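Local coordinates for tRNA (adenine-N(1)-)-methyltransferase (Thermus thermophilus, PDB 2PWY), which catalyses the S-adenosyl-L-methionine-dependent methylation of adenosine 58 in tRNA at N1, and is required for growth at extreme temperatures, at residues Leu66-Ala77 and Gly106-Arg116; Leu94-Thr105 and Ala117-Glu128. One frame throughout, in Å; residues are numbered along the deposited sequence.

Contact 1: Leu66-Ala77 and Gly106-Arg116; sequences LEEYLLHMKRSA and GSGGLTLFLAR. With SAH (S-adenosyl-L-homocysteine), chain E.
L66 sets its branched end between L112, F113 and R116, where helix 66-72 runs nearly antiparallel to helix 109-116 (161°; axes 10.4 Å apart). Its chi1 of -180° puts CG anti to the backbone N and carries the branch to the other helix, where CD1 rests on L112 CB and CD2 lies over the face of the F113 ring. That CH-pi contact measures 3.6 Å from L66 CD2 to the F113 ring centroid, 16° off the normal. Behind it, L66 CB lies over one face of the R116 guanidinium, 3.7 Å from R116 NH1, and the charged end is turned to D93 of the second subunit. The helices draw nearer at L70, whose CD2 reaches G109 CA at 3.6 Å; with no side chain on G109, the leucine meets the backbone itself. L112 CD1 approaches the Y69 ring at its edge, 3.7 Å from Y69 CE2. M73 CE touches the S107 carbonyl.

Packing is looser beyond M73, where the chain leaves the helix. L66, L70, L112 and F113 are buried, whereas R75, S76 and A77 are partly exposed. The end of R75 turns away from 106-116 to grip M73 O side-on with NE and NH1, M73 O lying in the guanidinium plane. Here the link is polar and narrow: S107 OG donates to A77 O at 2.6 Å, in the carbonyl plane and on a lone pair, and accepts from S76 N.

While its side chain is bonded to 66-77, S107 turns its backbone N-H to SAH, so the serine is probably positioned by this link. S107 N bonds SAH OXT at 2.8 Å, G109 N bonds the same oxygen, and L110 N bonds SAH O. The carboxylate therefore meets the N-terminal end of helix 109-118, whose N-H groups would be expected to stabilise its negative charge.

Contact 2: Leu94-Thr105 and Ala117-Glu128; sequences LAPGMRVLEAGT and AVGEKGLVESYE. With SAH (S-adenosyl-L-homocysteine), chain E.
Both E102 (chi1 179°) and S126 (chi1 -169°) place their first side-chain atom beyond CB anti to the backbone N, which brings E102 OE1 and S126 OG together on one face of the sheet. S126 OG donates to E102 OE1 at 2.7 Å, from above the carboxylate plane, 38° out of it; T111 also bonds this oxygen. T105 OG1 in turn donates to S126 OG at 2.7 Å, so the serine oxygen is held by two side chains of 94-105, donating to one and accepting from the other.

The two strands are parallel and in continuous register from R99-L123 to E102-S126, as the alternating bonds attest; V100 N to L123 O spans 2.8 Å. On the E102 face, V100 and V124 lie side by side and V118 touches V100. On the other, L123 CD2 lies over one face of the R99 guanidinium, 3.4 Å from R99 NH2. E125 OE1 stands 4.1 Å from R99 NH2, well out of the guanidinium plane: charge proximity, not a salt bridge. Their bonds go to Y167 and A166 respectively. At the far end, G97 N closes the loops onto V118 O at 2.8 Å.

Past the strand tips, a cis peptide precedes G104. E128 OE1 accepts from SAH O3' at 2.6 Å and E128 OE2 from SAH O2' at 2.7 Å. This two-oxygen hold on the ribose diol is the classic role of the acid ending the second strand in Rossmann-type methyltransferases, and implies recognition of the nucleoside's sugar.

How the contacts relate
The contact centres lie 14 Å apart, and their segments alternate along the chain: 66-77, 94-105, 106-116, 117-128. The last three form one beta-alpha-beta unit, strand 99-103, helix 109-118 and strand 123-128, in the mixed sheet of the catalytic domain; contact 1 packs helix 66-72 against its helix. Two probable hydrogen bonds tie the contacts together: T111 OG1 to E102 OE1 (2.7 Å) and G106 N to E128 OE1 (2.8 Å). Both contacts touch SAH, the product left by the methyl donor, contact 1 bonding its carboxylate and contact 2 its ribose hydroxyls, while other residues complete the site; one crossover thus supplies both parts. Each also reaches the second subunit.

Contact 1: Leu66-Ala77 and Gly106-Arg116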
loop_
_atom_site.group_PDB
_atom_site.type_symbol
_atom_site.label_atom_id
_atom_site.label_comp_id
_atom_site.label_asym_id
_atom_site.label_seq_id
_atom_site.Cartn_x
_atom_site.Cartn_y
_atom_site.Cartn_z
ATOM N N LEU A 66 -16.916 1.930 -18.814
ATOM C CA LEU A 66 -15.689 1.677 -19.560
ATOM C C LEU A 66 -14.755 0.732 -18.779
ATOM O O LEU A 66 -14.135 -0.150 -19.369
ATOM C CB LEU A 66 -15.003 2.996 -19.932
ATOM C CG LEU A 66 -13.697 2.892 -20.725
ATOM C CD1 LEU A 66 -13.873 2.065 -22.005
ATOM C CD2 LEU A 66 -13.152 4.273 -21.052
ATOM N N GLU A 67 -14.683 0.912 -17.454
ATOM C CA GLU A 67 -13.957 -0.016 -16.589
ATOM C C GLU A 67 -14.462 -1.457 -16.779
ATOM O O GLU A 67 -13.675 -2.366 -17.032
ATOM C CB GLU A 67 -14.081 0.411 -15.126
ATOM C CG GLU A 67 -13.364 -0.524 -14.149
ATOM C CD GLU A 67 -13.526 -0.080 -12.709
ATOM O OE1 GLU A 67 -14.498 0.660 -12.411
ATOM O OE2 GLU A 67 -12.662 -0.458 -11.886
ATOM N N GLU A 68 -15.776 -1.660 -16.678
ATOM C CA GLU A 68 -16.362 -3.006 -16.827
ATOM C C GLU A 68 -16.086 -3.590 -18.206
ATOM O O GLU A 68 -15.765 -4.771 -18.338
ATOM C CB GLU A 68 -17.862 -2.985 -16.554
ATOM C CG GLU A 68 -18.173 -2.806 -15.069
ATOM C CD GLU A 68 -19.641 -2.526 -14.772
ATOM O OE1 GLU A 68 -20.339 -1.923 -15.618
ATOM O OE2 GLU A 68 -20.078 -2.886 -13.660
ATOM N N TYR A 69 -16.205 -2.747 -19.224
ATOM C CA TYR A 69 -15.943 -3.153 -20.592
ATOM C C TYR A 69 -14.497 -3.631 -20.793
ATOM O O TYR A 69 -14.282 -4.718 -21.340
ATOM C CB TYR A 69 -16.272 -2.005 -21.544
ATOM C CG TYR A 69 -16.204 -2.393 -22.990
ATOM C CD1 TYR A 69 -17.087 -3.340 -23.521
ATOM C CD2 TYR A 69 -15.263 -1.826 -23.829
ATOM C CE1 TYR A 69 -17.029 -3.703 -24.883
ATOM C CE2 TYR A 69 -15.188 -2.181 -25.184
ATOM C CZ TYR A 69 -16.073 -3.117 -25.701
ATOM O OH TYR A 69 -15.990 -3.457 -27.036
ATOM N N LEU A 70 -13.511 -2.828 -20.379
ATOM C CA LEU A 70 -12.110 -3.254 -20.495
ATOM C C LEU A 70 -11.841 -4.593 -19.831
ATOM O O LEU A 70 -11.072 -5.401 -20.348
ATOM C CB LEU A 70 -11.134 -2.217 -19.925
ATOM C CG LEU A 70 -10.454 -1.328 -20.944
ATOM C CD1 LEU A 70 -11.482 -0.348 -21.508
ATOM C CD2 LEU A 70 -9.264 -0.598 -20.331
ATOM N N LEU A 71 -12.471 -4.819 -18.681
ATOM C CA LEU A 71 -12.205 -6.009 -17.888
ATOM C C LEU A 71 -12.835 -7.270 -18.481
ATOM O O LEU A 71 -12.373 -8.373 -18.195
ATOM C CB LEU A 71 -12.668 -5.807 -16.452
ATOM C CG LEU A 71 -11.953 -4.719 -15.640
ATOM C CD1 LEU A 71 -12.679 -4.576 -14.315
ATOM C CD2 LEU A 71 -10.469 -5.052 -15.446
ATOM N N HIS A 72 -13.865 -7.103 -19.313
ATOM C CA HIS A 72 -14.633 -8.241 -19.848
ATOM C C HIS A 72 -14.578 -8.411 -21.374
ATOM O O HIS A 72 -14.898 -9.489 -21.893
ATOM C CB HIS A 72 -16.092 -8.194 -19.343
ATOM C CG HIS A 72 -16.206 -8.207 -17.849
ATOM N ND1 HIS A 72 -16.186 -9.374 -17.112
ATOM C CD2 HIS A 72 -16.299 -7.198 -16.950
ATOM C CE1 HIS A 72 -16.261 -9.082 -15.825
ATOM N NE2 HIS A 72 -16.338 -7.769 -15.699
ATOM N N MET A 73 -14.152 -7.374 -22.098
ATOM C CA MET A 73 -14.063 -7.458 -23.558
ATOM C C MET A 73 -13.046 -8.510 -24.025
ATOM O O MET A 73 -12.071 -8.808 -23.322
ATOM C CB MET A 73 -13.721 -6.092 -24.177
ATOM C CG MET A 73 -12.302 -5.601 -23.885
ATOM S SD MET A 73 -12.037 -3.938 -24.503
ATOM C CE MET A 73 -10.263 -3.816 -24.323
ATOM N N LYS A 74 -13.303 -9.065 -25.207
ATOM C CA LYS A 74 -12.396 -9.993 -25.880
ATOM C C LYS A 74 -11.056 -9.293 -26.045
ATOM O O LYS A 74 -11.007 -8.074 -26.259
ATOM C CB LYS A 74 -12.976 -10.353 -27.257
ATOM C CG LYS A 74 -12.215 -11.410 -28.059
ATOM C CD LYS A 74 -12.933 -11.667 -29.384
ATOM C CE LYS A 74 -12.182 -12.656 -30.272
ATOM N NZ LYS A 74 -12.668 -14.047 -30.076
ATOM N N ARG A 75 -9.970 -10.046 -25.925
ATOM C CA ARG A 75 -8.650 -9.466 -26.145
ATOM C C ARG A 75 -7.676 -10.438 -26.783
ATOM O O ARG A 75 -7.856 -11.655 -26.693
ATOM C CB ARG A 75 -8.071 -8.928 -24.829
ATOM C CG ARG A 75 -7.461 -9.973 -23.889
ATOM C CD ARG A 75 -8.503 -10.671 -23.017
ATOM N NE ARG A 75 -9.507 -9.733 -22.503
ATOM C CZ ARG A 75 -9.373 -9.003 -21.398
ATOM N NH1 ARG A 75 -10.357 -8.185 -21.037
ATOM N NH2 ARG A 75 -8.265 -9.080 -20.660
ATOM N N SER A 76 -6.645 -9.900 -27.428
ATOM C CA SER A 76 -5.450 -10.695 -27.692
ATOM C C SER A 76 -4.398 -10.176 -26.720
ATOM O O SER A 76 -4.128 -10.810 -25.692
ATOM C CB SER A 76 -5.013 -10.617 -29.158
ATOM O OG SER A 76 -4.789 -9.276 -29.551
ATOM N N ALA A 77 -3.858 -8.993 -27.009
ATOM C CA ALA A 77 -3.007 -8.283 -26.059
ATOM C C ALA A 77 -3.808 -7.877 -24.816
ATOM O O ALA A 77 -4.920 -7.369 -24.925
ATOM C CB ALA A 77 -2.392 -7.061 -26.724
ATOM N N GLY A 106 -2.933 -2.371 -29.228
ATOM C CA GLY A 106 -3.156 -3.567 -28.422
ATOM C C GLY A 106 -4.549 -4.120 -28.626
ATOM O O GLY A 106 -4.853 -4.630 -29.703
ATOM N N SER A 107 -5.387 -4.022 -27.583
ATOM C CA SER A 107 -6.796 -4.439 -27.657
ATOM C C SER A 107 -7.763 -3.257 -27.555
ATOM O O SER A 107 -8.970 -3.445 -27.466
ATOM C CB SER A 107 -7.101 -5.494 -26.590
ATOM O OG SER A 107 -6.416 -6.692 -26.927
ATOM N N GLY A 108 -7.211 -2.042 -27.568
ATOM C CA GLY A 108 -8.020 -0.822 -27.582
ATOM C C GLY A 108 -8.516 -0.317 -26.238
ATOM O O GLY A 108 -9.320 0.616 -26.188
ATOM N N GLY A 109 -8.028 -0.897 -25.145
ATOM C CA GLY A 109 -8.484 -0.475 -23.816
ATOM C C GLY A 109 -8.054 0.947 -23.513
ATOM O O GLY A 109 -8.891 1.812 -23.250
ATOM N N LEU A 110 -6.747 1.192 -23.548
ATOM C CA LEU A 110 -6.235 2.553 -23.339
ATOM C C LEU A 110 -6.777 3.498 -24.426
ATOM O O LEU A 110 -7.117 4.647 -24.145
ATOM C CB LEU A 110 -4.701 2.551 -23.293
ATOM C CG LEU A 110 -4.048 3.915 -23.029
ATOM C CD1 LEU A 110 -4.619 4.573 -21.780
ATOM C CD2 LEU A 110 -2.501 3.818 -22.995
ATOM N N THR A 111 -6.887 2.997 -25.659
ATOM C CA THR A 111 -7.444 3.786 -26.763
ATOM C C THR A 111 -8.786 4.412 -26.384
ATOM O O THR A 111 -9.019 5.595 -26.640
ATOM C CB THR A 111 -7.618 2.952 -28.049
ATOM O OG1 THR A 111 -6.399 2.244 -28.323
ATOM C CG2 THR A 111 -7.967 3.880 -29.223
ATOM N N LEU A 112 -9.657 3.619 -25.760
ATOM C CA LEU A 112 -10.965 4.117 -25.351
ATOM C C LEU A 112 -10.877 5.237 -24.313
ATOM O O LEU A 112 -11.590 6.244 -24.423
ATOM C CB LEU A 112 -11.833 2.953 -24.863
ATOM C CG LEU A 112 -12.389 2.069 -25.994
ATOM C CD1 LEU A 112 -12.875 0.746 -25.423
ATOM C CD2 LEU A 112 -13.522 2.790 -26.788
ATOM N N PHE A 113 -9.985 5.080 -23.335
ATOM C CA PHE A 113 -9.765 6.117 -22.320
ATOM C C PHE A 113 -9.259 7.408 -22.975
ATOM O O PHE A 113 -9.760 8.514 -22.702
ATOM C CB PHE A 113 -8.780 5.631 -21.249
ATOM C CG PHE A 113 -9.446 4.863 -20.141
ATOM C CD1 PHE A 113 -9.767 3.519 -20.304
ATOM C CD2 PHE A 113 -9.781 5.506 -18.944
ATOM C CE1 PHE A 113 -10.417 2.799 -19.268
ATOM C CE2 PHE A 113 -10.421 4.803 -17.911
ATOM C CZ PHE A 113 -10.740 3.457 -18.075
ATOM N N LEU A 114 -8.284 7.260 -23.865
ATOM C CA LEU A 114 -7.724 8.406 -24.602
ATOM C C LEU A 114 -8.787 9.122 -25.456
ATOM O O LEU A 114 -8.854 10.363 -25.501
ATOM C CB LEU A 114 -6.545 7.946 -25.482
ATOM C CG LEU A 114 -5.314 7.338 -24.777
ATOM C CD1 LEU A 114 -4.313 6.862 -25.841
ATOM C CD2 LEU A 114 -4.668 8.303 -23.787
ATOM N N ALA A 115 -9.629 8.329 -26.112
ATOM C CA ALA A 115 -10.667 8.850 -27.009
ATOM C C ALA A 115 -11.740 9.648 -26.259
ATOM O O ALA A 115 -12.180 10.680 -26.737
ATOM C CB ALA A 115 -11.289 7.701 -27.818
ATOM N N ARG A 116 -12.147 9.178 -25.078
ATOM C CA ARG A 116 -13.039 9.965 -24.212
ATOM C C ARG A 116 -12.424 11.283 -23.821
ATOM O O ARG A 116 -13.114 12.313 -23.815
ATOM C CB ARG A 116 -13.356 9.225 -22.925
ATOM C CG ARG A 116 -14.410 8.156 -23.058
ATOM C CD ARG A 116 -14.771 7.670 -21.674
ATOM N NE ARG A 116 -15.940 6.815 -21.731
ATOM C CZ ARG A 116 -16.524 6.265 -20.674
ATOM N NH1 ARG A 116 -16.040 6.470 -19.454
ATOM N NH2 ARG A 116 -17.599 5.501 -20.857
HETATM N N SAH E . -2.731 -0.432 -24.076
HETATM C CA SAH E . -3.261 -1.551 -24.922
HETATM C CB SAH E . -2.398 -2.798 -24.782
HETATM C CG SAH E . -1.062 -2.668 -25.518
HETATM S SD SAH E . -0.210 -4.268 -25.532
HETATM C C SAH E . -4.698 -1.822 -24.519
HETATM O O SAH E . -5.187 -1.233 -23.542
HETATM O OXT SAH E . -5.394 -2.610 -25.168
HETATM C "C5'" SAH E . 1.227 -3.709 -26.482
HETATM C "C4'" SAH E . 0.945 -3.671 -27.988
HETATM O "O4'" SAH E . 1.928 -2.875 -28.617
HETATM C "C3'" SAH E . 0.986 -5.031 -28.696
HETATM O "O3'" SAH E . -0.228 -5.188 -29.425
HETATM C "C2'" SAH E . 2.200 -4.948 -29.623
HETATM O "O2'" SAH E . 2.015 -5.597 -30.860
HETATM C "C1'" SAH E . 2.301 -3.463 -29.861
HETATM N N9 SAH E . 3.629 -2.893 -30.141
HETATM C C8 SAH E . 4.790 -3.136 -29.463
HETATM N N7 SAH E . 5.745 -2.338 -29.994
HETATM C C5 SAH E . 5.206 -1.561 -30.959
HETATM C C6 SAH E . 5.739 -0.581 -31.805
HETATM N N6 SAH E . 7.033 -0.233 -31.739
HETATM N N1 SAH E . 4.883 0.032 -32.712
HETATM C C2 SAH E . 3.557 -0.318 -32.789
HETATM N N3 SAH E . 3.049 -1.295 -31.955
HETATM C C4 SAH E . 3.863 -1.900 -31.056
#

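Contact 2: Leu94-Thr105 and Ala117-Glu128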
loop_
_atom_site.group_PDB
_atom_site.type_symbol
_atom_site.label_atom_id
_atom_site.label_comp_id
_atom_site.label_asym_id
_atom_site.label_seq_id
_atom_site.Cartn_x
_atom_site.Cartn_y
_atom_site.Cartn_z
ATOM N N LEU A 94 -4.702 15.440 -20.523
ATOM C CA LEU A 94 -5.506 15.506 -21.746
ATOM C C LEU A 94 -6.827 16.217 -21.520
ATOM O O LEU A 94 -7.548 15.921 -20.562
ATOM C CB LEU A 94 -5.764 14.101 -22.308
ATOM C CG LEU A 94 -4.517 13.314 -22.704
ATOM C CD1 LEU A 94 -4.926 11.960 -23.178
ATOM C CD2 LEU A 94 -3.695 14.045 -23.786
ATOM N N ALA A 95 -7.129 17.143 -22.422
ATOM C CA ALA A 95 -8.350 17.929 -22.386
ATOM C C ALA A 95 -9.013 17.839 -23.759
ATOM O O ALA A 95 -8.369 17.432 -24.732
ATOM C CB ALA A 95 -8.025 19.381 -22.042
ATOM N N PRO A 96 -10.313 18.188 -23.845
ATOM C CA PRO A 96 -10.974 18.121 -25.148
ATOM C C PRO A 96 -10.242 18.905 -26.231
ATOM O O PRO A 96 -9.782 20.023 -25.987
ATOM C CB PRO A 96 -12.350 18.731 -24.879
ATOM C CG PRO A 96 -12.594 18.460 -23.425
ATOM C CD PRO A 96 -11.237 18.615 -22.776
ATOM N N GLY A 97 -10.158 18.308 -27.413
ATOM C CA GLY A 97 -9.583 18.971 -28.579
ATOM C C GLY A 97 -8.129 18.625 -28.799
ATOM O O GLY A 97 -7.559 18.950 -29.853
ATOM N N MET A 98 -7.509 17.979 -27.808
ATOM C CA MET A 98 -6.093 17.640 -27.913
ATOM C C MET A 98 -5.834 16.478 -28.869
ATOM O O MET A 98 -6.749 15.714 -29.189
ATOM C CB MET A 98 -5.505 17.338 -26.538
ATOM C CG MET A 98 -5.211 18.593 -25.730
ATOM S SD MET A 98 -4.444 18.215 -24.148
ATOM C CE MET A 98 -4.399 19.830 -23.366
ATOM N N ARG A 99 -4.574 16.348 -29.281
ATOM C CA ARG A 99 -4.143 15.293 -30.197
ATOM C C ARG A 99 -3.118 14.441 -29.459
ATOM O O ARG A 99 -2.085 14.952 -29.022
ATOM C CB ARG A 99 -3.541 15.910 -31.456
ATOM C CG ARG A 99 -4.490 16.865 -32.160
ATOM C CD ARG A 99 -3.836 17.583 -33.337
ATOM N NE ARG A 99 -3.917 16.814 -34.581
ATOM C CZ ARG A 99 -2.881 16.202 -35.145
ATOM N NH1 ARG A 99 -1.689 16.270 -34.572
ATOM N NH2 ARG A 99 -3.028 15.529 -36.285
ATOM N N VAL A 100 -3.425 13.157 -29.303
ATOM C CA VAL A 100 -2.565 12.260 -28.537
ATOM C C VAL A 100 -2.073 11.102 -29.401
ATOM O O VAL A 100 -2.847 10.494 -30.137
ATOM C CB VAL A 100 -3.271 11.761 -27.239
ATOM C CG1 VAL A 100 -4.575 10.992 -27.547
ATOM C CG2 VAL A 100 -2.320 10.920 -26.388
ATOM N N LEU A 101 -0.778 10.822 -29.290
ATOM C CA LEU A 101 -0.148 9.723 -30.013
ATOM C C LEU A 101 -0.129 8.498 -29.104
ATOM O O LEU A 101 0.225 8.602 -27.924
ATOM C CB LEU A 101 1.282 10.114 -30.386
ATOM C CG LEU A 101 2.081 9.156 -31.272
ATOM C CD1 LEU A 101 1.474 9.033 -32.671
ATOM C CD2 LEU A 101 3.558 9.642 -31.324
ATOM N N GLU A 102 -0.489 7.341 -29.661
ATOM C CA GLU A 102 -0.517 6.103 -28.891
ATOM C C GLU A 102 0.161 4.949 -29.607
ATOM O O GLU A 102 -0.042 4.753 -30.803
ATOM C CB GLU A 102 -1.967 5.673 -28.582
ATOM C CG GLU A 102 -2.029 4.353 -27.800
ATOM C CD GLU A 102 -3.430 3.738 -27.680
ATOM O OE1 GLU A 102 -4.254 3.855 -28.618
ATOM O OE2 GLU A 102 -3.699 3.120 -26.621
ATOM N N ALA A 103 0.944 4.174 -28.864
ATOM C CA ALA A 103 1.366 2.840 -29.327
ATOM C C ALA A 103 1.653 1.948 -28.109
ATOM O O ALA A 103 2.118 2.455 -27.090
ATOM C CB ALA A 103 2.609 2.947 -30.225
ATOM N N GLY A 104 1.345 0.643 -28.178
ATOM C CA GLY A 104 0.611 0.029 -29.296
ATOM C C GLY A 104 -0.884 -0.034 -29.011
ATOM O O GLY A 104 -1.288 -0.129 -27.848
ATOM N N THR A 105 -1.714 0.031 -30.057
ATOM C CA THR A 105 -3.174 -0.032 -29.871
ATOM C C THR A 105 -3.577 -1.225 -28.997
ATOM O O THR A 105 -4.447 -1.103 -28.126
ATOM C CB THR A 105 -3.931 -0.060 -31.225
ATOM O OG1 THR A 105 -3.321 0.871 -32.129
ATOM C CG2 THR A 105 -5.398 0.320 -31.038
ATOM N N ALA A 117 -11.140 11.246 -23.447
ATOM C CA ALA A 117 -10.452 12.428 -22.939
ATOM C C ALA A 117 -10.323 13.546 -23.966
ATOM O O ALA A 117 -10.495 14.709 -23.630
ATOM C CB ALA A 117 -9.085 12.059 -22.372
ATOM N N VAL A 118 -10.053 13.205 -25.219
ATOM C CA VAL A 118 -9.815 14.257 -26.217
ATOM C C VAL A 118 -11.093 14.630 -26.960
ATOM O O VAL A 118 -11.185 15.707 -27.547
ATOM C CB VAL A 118 -8.665 13.895 -27.198
ATOM C CG1 VAL A 118 -7.377 13.575 -26.426
ATOM C CG2 VAL A 118 -9.040 12.732 -28.097
ATOM N N GLY A 119 -12.070 13.721 -26.942
ATOM C CA GLY A 119 -13.406 13.987 -27.497
ATOM C C GLY A 119 -13.490 14.167 -29.002
ATOM O O GLY A 119 -12.499 14.026 -29.712
ATOM N N GLU A 120 -14.687 14.498 -29.487
ATOM C CA GLU A 120 -14.958 14.484 -30.935
ATOM C C GLU A 120 -14.130 15.456 -31.766
ATOM O O GLU A 120 -13.951 15.262 -32.974
ATOM C CB GLU A 120 -16.462 14.671 -31.213
ATOM C CG GLU A 120 -17.021 15.992 -30.740
ATOM C CD GLU A 120 -18.521 16.128 -30.968
ATOM O OE1 GLU A 120 -19.204 15.097 -31.185
ATOM O OE2 GLU A 120 -19.011 17.275 -30.923
ATOM N N LYS A 121 -13.640 16.516 -31.131
ATOM C CA LYS A 121 -12.806 17.486 -31.834
ATOM C C LYS A 121 -11.321 17.201 -31.651
ATOM O O LYS A 121 -10.472 17.840 -32.280
ATOM C CB LYS A 121 -13.182 18.907 -31.411
ATOM C CG LYS A 121 -14.582 19.280 -31.900
ATOM C CD LYS A 121 -14.962 20.708 -31.571
ATOM C CE LYS A 121 -16.328 21.038 -32.192
ATOM N NZ LYS A 121 -16.798 22.401 -31.800
ATOM N N GLY A 122 -11.018 16.220 -30.807
ATOM C CA GLY A 122 -9.644 15.775 -30.602
ATOM C C GLY A 122 -9.266 14.628 -31.522
ATOM O O GLY A 122 -10.008 14.283 -32.457
ATOM N N LEU A 123 -8.106 14.037 -31.265
ATOM C CA LEU A 123 -7.615 12.944 -32.087
ATOM C C LEU A 123 -6.757 12.002 -31.272
ATOM O O LEU A 123 -5.879 12.442 -30.525
ATOM C CB LEU A 123 -6.787 13.497 -33.259
ATOM C CG LEU A 123 -6.038 12.457 -34.107
ATOM C CD1 LEU A 123 -7.011 11.627 -34.963
ATOM C CD2 LEU A 123 -4.958 13.107 -34.960
ATOM N N VAL A 124 -7.014 10.706 -31.429
ATOM C CA VAL A 124 -6.106 9.668 -30.948
ATOM C C VAL A 124 -5.462 9.075 -32.214
ATOM O O VAL A 124 -6.139 8.492 -33.059
ATOM C CB VAL A 124 -6.856 8.561 -30.132
ATOM C CG1 VAL A 124 -5.863 7.493 -29.606
ATOM C CG2 VAL A 124 -7.663 9.171 -28.981
ATOM N N GLU A 125 -4.156 9.279 -32.358
ATOM C CA GLU A 125 -3.394 8.746 -33.478
ATOM C C GLU A 125 -2.723 7.482 -32.966
ATOM O O GLU A 125 -1.714 7.559 -32.276
ATOM C CB GLU A 125 -2.328 9.769 -33.855
ATOM C CG GLU A 125 -1.693 9.556 -35.197
ATOM C CD GLU A 125 -2.430 10.327 -36.260
ATOM O OE1 GLU A 125 -2.143 11.528 -36.433
ATOM O OE2 GLU A 125 -3.314 9.731 -36.892
ATOM N N SER A 126 -3.280 6.320 -33.298
ATOM C CA SER A 126 -2.878 5.084 -32.644
ATOM C C SER A 126 -2.167 4.123 -33.589
ATOM O O SER A 126 -2.639 3.886 -34.706
ATOM C CB SER A 126 -4.112 4.408 -32.025
ATOM O OG SER A 126 -3.735 3.348 -31.167
ATOM N N TYR A 127 -1.040 3.571 -33.144
ATOM C CA TYR A 127 -0.229 2.666 -33.985
ATOM C C TYR A 127 -0.172 1.279 -33.403
ATOM O O TYR A 127 0.001 1.115 -32.197
ATOM C CB TYR A 127 1.210 3.198 -34.149
ATOM C CG TYR A 127 1.244 4.373 -35.081
ATOM C CD1 TYR A 127 1.668 4.226 -36.396
ATOM C CD2 TYR A 127 0.792 5.626 -34.664
ATOM C CE1 TYR A 127 1.669 5.314 -37.273
ATOM C CE2 TYR A 127 0.784 6.706 -35.533
ATOM C CZ TYR A 127 1.213 6.539 -36.830
ATOM O OH TYR A 127 1.194 7.615 -37.689
ATOM N N GLU A 128 -0.298 0.274 -34.266
ATOM C CA GLU A 128 -0.183 -1.116 -33.837
ATOM C C GLU A 128 0.529 -1.936 -34.911
ATOM O O GLU A 128 0.092 -1.948 -36.056
ATOM C CB GLU A 128 -1.582 -1.693 -33.550
ATOM C CG GLU A 128 -1.638 -3.200 -33.304
ATOM C CD GLU A 128 -0.724 -3.667 -32.192
ATOM O OE1 GLU A 128 -0.901 -3.224 -31.025
ATOM O OE2 GLU A 128 0.165 -4.497 -32.478
HETATM N N SAH E . -2.731 -0.432 -24.076
HETATM C CA SAH E . -3.261 -1.551 -24.922
HETATM C CB SAH E . -2.398 -2.798 -24.782
HETATM C CG SAH E . -1.062 -2.668 -25.518
HETATM S SD SAH E . -0.210 -4.268 -25.532
HETATM C C SAH E . -4.698 -1.822 -24.519
HETATM O O SAH E . -5.187 -1.233 -23.542
HETATM O OXT SAH E . -5.394 -2.610 -25.168
HETATM C "C5'" SAH E . 1.227 -3.709 -26.482
HETATM C "C4'" SAH E . 0.945 -3.671 -27.988
HETATM O "O4'" SAH E . 1.928 -2.875 -28.617
HETATM C "C3'" SAH E . 0.986 -5.031 -28.696
HETATM O "O3'" SAH E . -0.228 -5.188 -29.425
HETATM C "C2'" SAH E . 2.200 -4.948 -29.623
HETATM O "O2'" SAH E . 2.015 -5.597 -30.860
HETATM C "C1'" SAH E . 2.301 -3.463 -29.861
HETATM N N9 SAH E . 3.629 -2.893 -30.141
HETATM C C8 SAH E . 4.790 -3.136 -29.463
HETATM N N7 SAH E . 5.745 -2.338 -29.994
HETATM C C5 SAH E . 5.206 -1.561 -30.959
HETATM C C6 SAH E . 5.739 -0.581 -31.805
HETATM N N6 SAH E . 7.033 -0.233 -31.739
HETATM N N1 SAH E . 4.883 0.032 -32.712
HETATM C C2 SAH E . 3.557 -0.318 -32.789
HETATM N N3 SAH E . 3.049 -1.295 -31.955
HETATM C C4 SAH E . 3.863 -1.900 -31.056
HETATM O O HOH W 1 -10.739 15.420 -21.068
#